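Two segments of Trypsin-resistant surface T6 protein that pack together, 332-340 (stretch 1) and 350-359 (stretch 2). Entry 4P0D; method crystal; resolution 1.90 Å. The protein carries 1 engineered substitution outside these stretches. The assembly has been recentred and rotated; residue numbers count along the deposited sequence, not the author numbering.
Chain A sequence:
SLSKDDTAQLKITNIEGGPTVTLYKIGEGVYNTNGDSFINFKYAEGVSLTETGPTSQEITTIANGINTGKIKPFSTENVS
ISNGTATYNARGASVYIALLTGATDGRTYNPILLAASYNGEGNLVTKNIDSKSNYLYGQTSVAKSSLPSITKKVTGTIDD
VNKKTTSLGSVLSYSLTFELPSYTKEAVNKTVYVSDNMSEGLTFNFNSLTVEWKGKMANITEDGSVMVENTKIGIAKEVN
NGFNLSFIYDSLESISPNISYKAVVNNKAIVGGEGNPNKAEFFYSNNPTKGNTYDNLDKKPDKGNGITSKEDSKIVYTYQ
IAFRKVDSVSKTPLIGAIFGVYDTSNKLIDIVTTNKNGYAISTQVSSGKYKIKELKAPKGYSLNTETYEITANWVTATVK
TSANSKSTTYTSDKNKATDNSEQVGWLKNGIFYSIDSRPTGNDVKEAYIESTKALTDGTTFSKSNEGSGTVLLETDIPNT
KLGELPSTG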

# COMPACT_ATOMS: atom_id res chain seq x y z
N THR A 332 -42.93 24.49 -7.07
CA THR A 332 -42.15 25.18 -6.08
C THR A 332 -41.66 24.16 -5.05
O THR A 332 -42.39 23.20 -4.73
CB THR A 332 -42.95 26.31 -5.43
OG1 THR A 332 -44.03 25.74 -4.68
CG2 THR A 332 -43.50 27.29 -6.48
N PRO A 333 -40.43 24.34 -4.53
CA PRO A 333 -39.80 23.37 -3.63
C PRO A 333 -40.49 23.29 -2.28
O PRO A 333 -40.98 24.29 -1.79
CB PRO A 333 -38.39 23.93 -3.45
CG PRO A 333 -38.51 25.38 -3.73
CD PRO A 333 -39.55 25.48 -4.82
N LEU A 334 -40.53 22.08 -1.70
CA LEU A 334 -41.22 21.83 -0.43
C LEU A 334 -40.24 21.40 0.66
O LEU A 334 -39.43 20.49 0.49
CB LEU A 334 -42.29 20.76 -0.60
CG LEU A 334 -43.28 21.03 -1.73
CD1 LEU A 334 -44.27 19.88 -1.86
CD2 LEU A 334 -44.00 22.35 -1.51
N ILE A 335 -40.36 22.06 1.81
CA ILE A 335 -39.50 21.79 2.96
C ILE A 335 -40.11 20.72 3.86
O ILE A 335 -41.34 20.58 3.92
CB ILE A 335 -39.27 23.09 3.76
CG1 ILE A 335 -38.28 22.88 4.91
CG2 ILE A 335 -40.59 23.68 4.29
CD1 ILE A 335 -37.88 24.19 5.56
N GLY A 336 -39.25 19.95 4.52
CA GLY A 336 -39.65 19.09 5.62
C GLY A 336 -40.30 17.77 5.28
O GLY A 336 -40.89 17.14 6.15
N ALA A 337 -40.24 17.36 4.00
CA ALA A 337 -40.71 16.05 3.57
C ALA A 337 -39.69 15.00 4.03
O ALA A 337 -38.48 15.17 3.84
CB ALA A 337 -40.84 16.01 2.07
N ILE A 338 -40.17 13.94 4.66
CA ILE A 338 -39.29 12.85 5.11
C ILE A 338 -39.40 11.66 4.19
O ILE A 338 -40.50 11.15 3.93
CB ILE A 338 -39.59 12.42 6.56
CG1 ILE A 338 -39.62 13.66 7.47
CG2 ILE A 338 -38.58 11.39 7.04
CD1 ILE A 338 -39.98 13.37 8.91
N PHE A 339 -38.24 11.21 3.71
CA PHE A 339 -38.11 10.11 2.76
C PHE A 339 -37.19 9.04 3.29
O PHE A 339 -36.19 9.34 3.96
CB PHE A 339 -37.53 10.61 1.43
CG PHE A 339 -38.55 11.27 0.56
CD1 PHE A 339 -38.89 12.59 0.77
CD2 PHE A 339 -39.19 10.56 -0.44
CE1 PHE A 339 -39.86 13.21 -0.03
CE2 PHE A 339 -40.14 11.17 -1.25
CZ PHE A 339 -40.48 12.49 -1.04
N GLY A 340 -37.53 7.79 2.98
CA GLY A 340 -36.63 6.67 3.12
C GLY A 340 -35.92 6.38 1.80
O GLY A 340 -36.46 6.59 0.72
N ASP A 350 -31.15 4.76 4.55
CA ASP A 350 -31.04 6.09 5.14
C ASP A 350 -32.42 6.75 5.19
O ASP A 350 -33.36 6.30 4.50
CB ASP A 350 -30.08 6.93 4.28
CG ASP A 350 -29.63 8.23 4.94
OD1 ASP A 350 -29.67 8.34 6.18
OD2 ASP A 350 -29.21 9.14 4.21
N ILE A 351 -32.53 7.79 6.02
CA ILE A 351 -33.72 8.63 6.12
C ILE A 351 -33.29 10.08 5.98
O ILE A 351 -32.31 10.53 6.59
CB ILE A 351 -34.48 8.39 7.45
CG1 ILE A 351 -35.14 7.01 7.41
CG2 ILE A 351 -35.58 9.43 7.69
CD1 ILE A 351 -35.60 6.52 8.76
N VAL A 352 -34.00 10.82 5.15
CA VAL A 352 -33.62 12.20 4.86
C VAL A 352 -34.84 13.11 4.95
O VAL A 352 -35.97 12.67 4.80
CB VAL A 352 -32.95 12.31 3.47
CG1 VAL A 352 -31.81 11.30 3.36
CG2 VAL A 352 -33.94 12.08 2.35
N THR A 353 -34.58 14.38 5.21
CA THR A 353 -35.62 15.39 5.31
C THR A 353 -35.32 16.52 4.34
O THR A 353 -34.19 17.00 4.31
CB THR A 353 -35.64 15.94 6.74
OG1 THR A 353 -36.00 14.88 7.63
CG2 THR A 353 -36.63 17.08 6.88
N THR A 354 -36.29 16.95 3.53
CA THR A 354 -36.00 18.00 2.53
C THR A 354 -35.82 19.37 3.19
O THR A 354 -36.42 19.66 4.22
CB THR A 354 -37.05 18.10 1.41
OG1 THR A 354 -38.33 18.47 1.95
CG2 THR A 354 -37.18 16.77 0.65
N ASN A 355 -34.97 20.20 2.59
CA ASN A 355 -34.66 21.52 3.14
C ASN A 355 -35.48 22.64 2.47
O ASN A 355 -36.36 22.35 1.65
CB ASN A 355 -33.15 21.78 3.06
CG ASN A 355 -32.67 22.14 1.66
OD1 ASN A 355 -33.43 22.23 0.68
ND2 ASN A 355 -31.37 22.35 1.55
N LYS A 356 -35.20 23.89 2.84
CA LYS A 356 -35.90 25.05 2.26
C LYS A 356 -36.01 24.99 0.74
O LYS A 356 -37.05 25.33 0.16
CB LYS A 356 -35.20 26.35 2.66
N ASN A 357 -34.95 24.52 0.09
CA ASN A 357 -34.86 24.51 -1.37
C ASN A 357 -35.33 23.19 -2.00
O ASN A 357 -35.15 22.97 -3.19
CB ASN A 357 -33.42 24.83 -1.80
CG ASN A 357 -32.73 25.82 -0.85
OD1 ASN A 357 -31.67 25.52 -0.28
ND2 ASN A 357 -33.34 26.99 -0.65
N GLY A 358 -35.95 22.31 -1.20
CA GLY A 358 -36.57 21.08 -1.72
C GLY A 358 -35.66 19.86 -1.76
O GLY A 358 -36.12 18.76 -2.06
N TYR A 359 -34.39 20.06 -1.40
CA TYR A 359 -33.33 19.09 -1.67
C TYR A 359 -33.06 18.20 -0.47
O TYR A 359 -33.15 18.65 0.66
CB TYR A 359 -32.02 19.79 -2.08
CG TYR A 359 -31.99 20.32 -3.50
CD1 TYR A 359 -32.04 19.45 -4.58
CD2 TYR A 359 -31.91 21.69 -3.77
CE1 TYR A 359 -32.03 19.91 -5.88
CE2 TYR A 359 -31.87 22.16 -5.08
CZ TYR A 359 -31.94 21.27 -6.13
OH TYR A 359 -31.94 21.69 -7.44

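The two segments form a short antiparallel β pairing, held mainly by backbone hydrogen bonds and continued beyond the regular strands by the backbone and hydroxyl of a single threonine, with a proline packed on the adjoining turn. Strands 338-340 and 350-353 run at 158° to one another, and the contact as a whole buries 618 Å², both sides summed.

The regular part is centred on Phe 339 and Val 352, a hydrogen-bonded pair. Phe 339 N donates to Val 352 O and Val 352 N donates to Phe 339 O, both at 2.9 Å and nearly linear. On either side lie non-hydrogen-bonded pairs, Ile 338 with Thr 353 and Gly 340 with Ile 351, where α-hydrogens face carbonyls instead: Ile 338 CA lies 3.3 Å from Val 352 O, and Ile 351 CA lies 3.4 Å from Phe 339 O.

Side chains alternate between the two faces of the sheet. Phe 339 and Val 352 share one, with Phe 339 CB 4.0 Å from Val 352 CG2; both are buried, as suits an aromatic and a β-branched apolar residue. Ile 338, Ile 351 and Thr 353 occupy the other. There Ile 338 CG2 meets Ile 351 CG2 at 3.6 Å, a diagonal apolar contact, while the Thr 353 hydroxyl is satisfied elsewhere in the structure.

Past the strand ends, Thr 354 carries the pairing onward and has the largest area covered by the opposing stretch. Its backbone N donates to Ala 337 O (2.8 Å), and its O accepts from Gly 336 N (2.9 Å). With chi1 in p, its hydroxyl serves as both donor and acceptor: OG1 donates to Leu 334 O at 2.7 Å and accepts from Ala 337 N at 3.0 Å. Threonine thus satisfies two main-chain groups of the irregular loop with one side-chain atom. The side chain of Ala 337 is only a methyl, its CB 3.5 Å from Thr 354 OG1. Gly 336 adopts a positive phi of 79°, a conformation that favours glycine.

The far end is a type I turn from Asn 355 to Gly 358, closed by Gly 358 N donating to Asn 355 O at 2.9 Å. The carboxamide oxygen of Asn 355 braces the turn and the residue after it: OD1 accepts from Tyr 359 N at 3.2 Å and, weakly, from Asn 357 N at 2.8 Å. Pro 333 packs on this turn, its CB 3.4 Å from Asn 357 O. Gly 358 leaves the necessary room, since an ideal CB there would fall 2.9 Å from Pro 333 CB, and its own backbone angles also call for glycine.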